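PDB 3CRJ: transcription regulator from Haloarcula marismortui ATCC 43049, which probably binds regulatory DNA through a helix-turn-helix motif and acts as a transcriptional repressor of the TetR family. Local coordinates for residues 71-74 with 75-79. Sequence-based numbering, arbitrary orientation.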
loop_
_atom_site.group_PDB
_atom_site.type_symbol
_atom_site.label_atom_id
_atom_site.label_comp_id
_atom_site.label_asym_id
_atom_site.label_seq_id
_atom_site.Cartn_x
_atom_site.Cartn_y
_atom_site.Cartn_z
ATOM N N GLU A 71 -3.070 -10.552 17.212
ATOM C CA GLU A 71 -3.195 -11.764 18.047
ATOM C C GLU A 71 -3.948 -12.857 17.300
ATOM O O GLU A 71 -3.568 -14.032 17.329
ATOM C CB GLU A 71 -3.928 -11.483 19.366
ATOM C CG GLU A 71 -3.202 -10.629 20.374
ATOM C CD GLU A 71 -4.060 -10.358 21.611
ATOM O OE1 GLU A 71 -4.589 -9.227 21.741
ATOM O OE2 GLU A 71 -4.229 -11.282 22.455
ATOM N N ARG A 72 -5.044 -12.453 16.663
ATOM C CA ARG A 72 -5.828 -13.329 15.802
ATOM C C ARG A 72 -4.901 -13.951 14.742
ATOM O O ARG A 72 -4.956 -15.158 14.474
ATOM C CB ARG A 72 -6.963 -12.540 15.131
ATOM C CG ARG A 72 -8.378 -12.702 15.698
ATOM C CD ARG A 72 -9.308 -12.905 14.473
ATOM N NE ARG A 72 -10.699 -12.452 14.616
ATOM C CZ ARG A 72 -11.451 -12.039 13.589
ATOM N NH1 ARG A 72 -10.930 -12.014 12.363
ATOM N NH2 ARG A 72 -12.708 -11.633 13.777
ATOM N N PHE A 73 -4.040 -13.125 14.157
ATOM C CA PHE A 73 -3.120 -13.607 13.131
ATOM C C PHE A 73 -2.085 -14.558 13.741
ATOM O O PHE A 73 -1.861 -15.658 13.223
ATOM C CB PHE A 73 -2.436 -12.447 12.414
ATOM C CG PHE A 73 -1.414 -12.886 11.420
ATOM C CD1 PHE A 73 -1.796 -13.393 10.191
ATOM C CD2 PHE A 73 -0.063 -12.788 11.703
ATOM C CE1 PHE A 73 -0.851 -13.803 9.259
ATOM C CE2 PHE A 73 0.890 -13.199 10.774
ATOM C CZ PHE A 73 0.489 -13.709 9.552
ATOM N N VAL A 74 -1.488 -14.129 14.857
ATOM C CA VAL A 74 -0.530 -14.930 15.615
ATOM C C VAL A 74 -1.097 -16.312 15.976
ATOM O O VAL A 74 -0.426 -17.330 15.786
ATOM C CB VAL A 74 -0.020 -14.149 16.867
ATOM C CG1 VAL A 74 0.555 -15.084 17.953
ATOM C CG2 VAL A 74 1.005 -13.090 16.457
ATOM N N ASP A 75 -2.337 -16.333 16.464
ATOM C CA ASP A 75 -3.055 -17.572 16.767
ATOM C C ASP A 75 -3.048 -18.546 15.607
ATOM O O ASP A 75 -2.639 -19.700 15.764
ATOM C CB ASP A 75 -4.506 -17.274 17.138
ATOM C CG ASP A 75 -4.695 -17.003 18.616
ATOM O OD1 ASP A 75 -3.698 -17.088 19.379
ATOM O OD2 ASP A 75 -5.848 -16.700 19.003
ATOM N N SER A 76 -3.493 -18.073 14.445
ATOM C CA SER A 76 -3.673 -18.936 13.275
ATOM C C SER A 76 -2.356 -19.536 12.793
ATOM O O SER A 76 -2.337 -20.674 12.324
ATOM C CB SER A 76 -4.351 -18.174 12.141
ATOM O OG SER A 76 -3.524 -17.098 11.713
ATOM N N ILE A 77 -1.269 -18.765 12.918
ATOM C CA ILE A 77 0.093 -19.253 12.644
ATOM C C ILE A 77 0.563 -20.325 13.641
ATOM O O ILE A 77 1.167 -21.318 13.234
ATOM C CB ILE A 77 1.124 -18.102 12.583
ATOM C CG1 ILE A 77 0.735 -17.070 11.508
ATOM C CG2 ILE A 77 2.541 -18.643 12.348
ATOM C CD1 ILE A 77 0.607 -17.626 10.052
ATOM N N HIS A 78 0.275 -20.140 14.934
ATOM C CA HIS A 78 0.554 -21.188 15.921
ATOM C C HIS A 78 -0.156 -22.481 15.529
ATOM O O HIS A 78 0.201 -23.545 16.005
ATOM C CB HIS A 78 0.124 -20.784 17.341
ATOM C CG HIS A 78 0.943 -19.684 17.949
ATOM N ND1 HIS A 78 2.182 -19.310 17.460
ATOM C CD2 HIS A 78 0.709 -18.895 19.027
ATOM C CE1 HIS A 78 2.668 -18.328 18.203
ATOM N NE2 HIS A 78 1.795 -18.060 19.163
ATOM N N ASP A 79 -1.166 -22.373 14.667
ATOM C CA ASP A 79 -1.885 -23.543 14.169
ATOM C C ASP A 79 -1.026 -24.335 13.219
ATOM O O ASP A 79 -1.144 -25.555 13.155
ATOM C CB ASP A 79 -3.174 -23.153 13.442
ATOM C CG ASP A 79 -4.374 -23.078 14.366
ATOM O OD1 ASP A 79 -4.262 -23.444 15.564
ATOM O OD2 ASP A 79 -5.439 -22.639 13.878
#
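Val74 and His78, one helical turn apart, lie side by side and point the same way, with the valine CG1 methyl 3.4 Å from the imidazole NE2. A chi1 of 159° sets CG1 roughly opposite the backbone N and turns this branch to the histidine, while CG2 lies beside that nitrogen. The carbonyl oxygen of Val74 accepts the amide of His78 (N to O 3.0 Å) in the carbonyl plane and also lies over one face of the imidazole ring, offset toward its rim. One residue back along the helix, the side chains of Phe73 and Ile77 meet at a slant. The isoleucine brings CG1 over one face of the phenyl ring in a CH-pi contact, 4.1 Å from CG1 to the centroid and 19° off the ring normal, and its CD1 reaches the CZ and CE1 rim. The carbonyl oxygen of Phe73 takes two donors: the amide of Ile77, almost in line with the C=O, and the hydroxyl of Ser76, with OG 2.7 Å from Phe73 O. A chi1 of 63° folds that hydroxyl back on the preceding turn. Asp75, an exposed residue, donates its N to Glu71 O at 2.7 Å and rests its CB against the carbonyls of Glu71 and Arg72. Such i to i+4 pairs are those of a regular alpha-helix, here the last turns of helix 58-78 in the all-helical TetR-family fold. Phe73 and Val74 touch Tyr133 of helix 121-148; on helix 85-97, Phe73 meets Leu96, and Ser76 and Ile77 meet Glu95.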